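Local atomic coordinates of COG0546: Predicted phosphatases (Streptococcus pneumoniae, PDB entry 2AH5), a protein that is a hydrolase of the haloacid dehalogenase-like family, probably a phosphatase, whose physiological substrate is not known. Residues G21-N24 / A25-T29; V68-Y71 / R72-Y75. One frame throughout, in Å; residues are numbered along the deposited sequence.

Contact 1: G21-N24 / A25-T29; sequences GIHN and AFTYT
H23 and T27, one helical turn apart, meet through the imidazole and the threonine methyl: CE1 of H23 comes within 3.4 Å of CG2 of T27, obliquely to the ring. A water joins the same pair to N24. It donates to OD1 of N24 over 3.0 Å, lies 2.7 Å from OG1 of T27, and accepts a weak bond from ND1 of H23, reaching the imidazole at its edge, in the ring plane. The T27 hydroxyl can face both this water and the helix backbone because its chi1 of 60° sets OG1 between the backbone N and the carbonyl carbon; the carbonyls of H23 and N24 are both within weak bonding distance of that one hydroxyl proton. I22 and F26 lie side by side and point the same way, with CG2 of I22 3.6 Å from CE1 of F26.

Underneath runs the regular i to i+4 ladder of helix 19-33, in what is probably the helical cap domain that haloacid dehalogenase-like proteins commonly insert after the first strand of their Rossmann-like core. F26 N donates to I22 O and T27 N to H23 O, both at 3.0 Å. A25 O takes two donors, T29 N and T29 OG1 (2.9 Å for the hydroxyl), which arrive from opposite faces of the carbonyl plane; the hydroxyl bond, with chi1 near -55°, restrains the T29 side chain.

Further out, ND2 of N24 is hydrogen-bonded to E82 and, weakly, to the hydroxyl of Y74. The F26 ring meets three aromatic neighbours, edge-to-face with Y71 and F55 and inclined to F46.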
# COMPACT_ATOMS: atom_id res chain seq x y z
N GLY A 21 7.84 11.55 2.39
CA GLY A 21 9.07 10.80 2.10
C GLY A 21 9.17 10.24 0.68
O GLY A 21 10.26 10.19 0.12
N ILE A 22 8.05 9.80 0.10
CA ILE A 22 8.05 9.31 -1.29
C ILE A 22 8.35 10.49 -2.22
O ILE A 22 9.24 10.40 -3.07
CB ILE A 22 6.70 8.63 -1.65
CG1 ILE A 22 6.50 7.37 -0.78
CG2 ILE A 22 6.64 8.24 -3.14
CD1 ILE A 22 5.07 6.75 -0.93
N HIS A 23 7.63 11.59 -2.01
CA HIS A 23 7.85 12.81 -2.80
C HIS A 23 9.31 13.22 -2.71
O HIS A 23 9.93 13.49 -3.74
CB HIS A 23 6.96 13.94 -2.30
CG HIS A 23 7.02 15.18 -3.14
ND1 HIS A 23 8.00 16.14 -2.97
CD2 HIS A 23 6.24 15.62 -4.15
CE1 HIS A 23 7.81 17.12 -3.84
NE2 HIS A 23 6.74 16.84 -4.56
N ASN A 24 9.86 13.29 -1.50
CA ASN A 24 11.26 13.68 -1.31
C ASN A 24 12.26 12.73 -1.97
O ASN A 24 13.31 13.15 -2.51
CB ASN A 24 11.58 13.84 0.18
CG ASN A 24 10.97 15.10 0.80
OD1 ASN A 24 10.44 15.97 0.09
ND2 ASN A 24 11.03 15.19 2.13
N ALA A 25 11.98 11.44 -1.90
CA ALA A 25 12.83 10.48 -2.60
C ALA A 25 12.81 10.75 -4.12
O ALA A 25 13.87 10.71 -4.76
CB ALA A 25 12.40 9.05 -2.28
N PHE A 26 11.63 11.01 -4.71
CA PHE A 26 11.59 11.34 -6.15
C PHE A 26 12.38 12.60 -6.49
O PHE A 26 13.20 12.61 -7.42
CB PHE A 26 10.17 11.46 -6.67
CG PHE A 26 9.57 10.14 -7.00
CD1 PHE A 26 8.52 9.65 -6.25
CD2 PHE A 26 10.09 9.36 -8.05
CE1 PHE A 26 7.95 8.42 -6.53
CE2 PHE A 26 9.51 8.10 -8.36
CZ PHE A 26 8.45 7.64 -7.58
N THR A 27 12.17 13.65 -5.71
CA THR A 27 12.79 14.95 -6.03
C THR A 27 14.30 14.90 -5.77
O THR A 27 15.08 15.57 -6.47
CB THR A 27 12.12 16.14 -5.28
OG1 THR A 27 12.23 15.94 -3.88
CG2 THR A 27 10.60 16.26 -5.66
N TYR A 28 14.72 14.14 -4.75
CA TYR A 28 16.17 13.89 -4.55
C TYR A 28 16.77 13.25 -5.79
O TYR A 28 17.88 13.60 -6.22
CB TYR A 28 16.44 13.00 -3.30
CG TYR A 28 17.92 12.71 -3.13
CD1 TYR A 28 18.78 13.72 -2.69
CD2 TYR A 28 18.47 11.47 -3.50
CE1 TYR A 28 20.16 13.48 -2.54
CE2 TYR A 28 19.84 11.22 -3.36
CZ TYR A 28 20.68 12.23 -2.89
OH TYR A 28 22.03 12.03 -2.78
N THR A 29 16.04 12.28 -6.36
CA THR A 29 16.52 11.57 -7.55
C THR A 29 16.68 12.50 -8.74
O THR A 29 17.72 12.51 -9.37
CB THR A 29 15.64 10.35 -7.89
OG1 THR A 29 15.58 9.51 -6.73
CG2 THR A 29 16.25 9.53 -9.07
O HOH W 1 10.88 17.68 -2.37

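Contact 2: V68-Y71 / R72-Y75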
# COMPACT_ATOMS: atom_id res chain seq x y z
N VAL A 68 16.36 4.27 -9.87
CA VAL A 68 15.85 3.39 -8.81
C VAL A 68 16.85 3.25 -7.66
O VAL A 68 16.48 3.34 -6.49
CB VAL A 68 15.43 2.00 -9.37
CG1 VAL A 68 15.08 1.02 -8.23
CG2 VAL A 68 14.26 2.19 -10.30
N GLN A 69 18.12 3.06 -7.99
CA GLN A 69 19.16 3.00 -6.97
C GLN A 69 19.22 4.26 -6.12
O GLN A 69 19.25 4.16 -4.89
CB GLN A 69 20.52 2.70 -7.59
CG GLN A 69 21.65 2.63 -6.56
CD GLN A 69 23.01 2.38 -7.21
OE1 GLN A 69 23.13 1.50 -8.05
NE2 GLN A 69 24.03 3.14 -6.83
N ILE A 70 19.22 5.42 -6.76
CA ILE A 70 19.34 6.70 -6.05
C ILE A 70 18.09 6.90 -5.16
O ILE A 70 18.19 7.23 -3.98
CB ILE A 70 19.56 7.88 -7.03
CG1 ILE A 70 20.95 7.80 -7.70
CG2 ILE A 70 19.42 9.24 -6.32
CD1 ILE A 70 21.06 8.64 -8.99
N TYR A 71 16.91 6.68 -5.73
CA TYR A 71 15.66 6.77 -4.98
C TYR A 71 15.71 5.97 -3.67
O TYR A 71 15.37 6.46 -2.60
CB TYR A 71 14.50 6.28 -5.85
CG TYR A 71 13.15 6.30 -5.14
CD1 TYR A 71 12.24 7.31 -5.37
CD2 TYR A 71 12.82 5.29 -4.24
CE1 TYR A 71 10.99 7.32 -4.72
CE2 TYR A 71 11.60 5.29 -3.58
CZ TYR A 71 10.70 6.30 -3.82
OH TYR A 71 9.48 6.28 -3.14
N ARG A 72 16.13 4.73 -3.78
CA ARG A 72 16.18 3.86 -2.61
C ARG A 72 17.21 4.35 -1.58
O ARG A 72 16.99 4.19 -0.37
CB ARG A 72 16.42 2.42 -3.01
CG ARG A 72 15.34 1.86 -3.90
CD ARG A 72 15.18 0.39 -3.69
NE ARG A 72 14.02 -0.15 -4.41
CZ ARG A 72 12.74 0.08 -4.09
NH1 ARG A 72 12.43 0.88 -3.08
NH2 ARG A 72 11.76 -0.47 -4.81
N SER A 73 18.28 4.99 -2.07
CA SER A 73 19.31 5.62 -1.23
C SER A 73 18.79 6.78 -0.37
O SER A 73 19.28 7.00 0.75
CB SER A 73 20.52 6.10 -2.08
OG SER A 73 20.34 7.42 -2.61
N TYR A 74 17.82 7.54 -0.88
CA TYR A 74 17.16 8.52 -0.05
C TYR A 74 16.12 7.81 0.84
O TYR A 74 16.03 8.06 2.04
CB TYR A 74 16.51 9.62 -0.90
CG TYR A 74 15.84 10.69 -0.06
CD1 TYR A 74 16.50 11.88 0.25
CD2 TYR A 74 14.57 10.48 0.46
CE1 TYR A 74 15.89 12.87 1.04
CE2 TYR A 74 13.95 11.45 1.25
CZ TYR A 74 14.61 12.64 1.54
OH TYR A 74 13.99 13.58 2.34
N TYR A 75 15.35 6.90 0.24
CA TYR A 75 14.17 6.37 0.95
C TYR A 75 14.52 5.56 2.20
O TYR A 75 13.90 5.75 3.27
CB TYR A 75 13.26 5.57 0.01
CG TYR A 75 11.90 5.43 0.63
CD1 TYR A 75 11.00 6.49 0.58
CD2 TYR A 75 11.54 4.28 1.32
CE1 TYR A 75 9.75 6.42 1.20
CE2 TYR A 75 10.28 4.19 1.96
CZ TYR A 75 9.40 5.27 1.88
OH TYR A 75 8.17 5.20 2.48
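Y71 and Y75 supply the aromatic part of this helical turn. Their side chains run alongside each other, the ring planes only 10° apart but slid so far that they barely overlap, with centroids 6.0 Å from one another. The nearer approach is from the edge carbon CE2 of Y71 to the methylene CB of Y75, 4.0 Å. Both residues carry CG trans to the backbone N (chi1 179° and -162°), which sends the two phenols off the helix in the same direction.

Among the polar interactions, the short bond from OG of S73 to the carbonyl O of I70, 2.6 Å, stands apart from the backbone ladder. The hydroxyl arrives in the carbonyl plane on a lone pair, while Y74 N also donates to I70 O, 3.1 Å, so two donors grip that oxygen. Y75 N bonds to Y71 O at 2.9 Å, and R72 N to V68 O.

Alongside V68 runs the R72 side chain, extended from CG to NE, with CG 3.2 Å from V68 O and NE 4.1 Å from the V68 methyl CG1.

Helix 64-79 thus presents Y71 to helix 19-33, where it packs against A25 and T29, and V68 to helix 51-56. Y74 hydrogen-bonds to E82, and Y75 turns toward the core domain, its hydroxyl bonded to K108, just beyond strand 102-106.

In the fold
Contacts 1 and 2 belong to neighbouring helices, 19-33 and 64-79, and their centres are about 8 Å apart. Y71 is a main point of touch: its CE1 lies 3.3 Å from CB of A25, its OH 3.5 Å from CG2 of I22, and its CA 3.3 Å from OG1 of T29. Nearby, CB of N24 approaches OH of Y74 to 3.2 Å, with E82 as the shared partner of these two side chains. The pair also borders the probable active site, since I22 and Y75 both touch residues matching the DxDx(T/V) pattern, probably the catalytic motif of this family, at the end of strand 6-9, consistent with the cap domain meeting the catalytic core here; Y75 does so at D12.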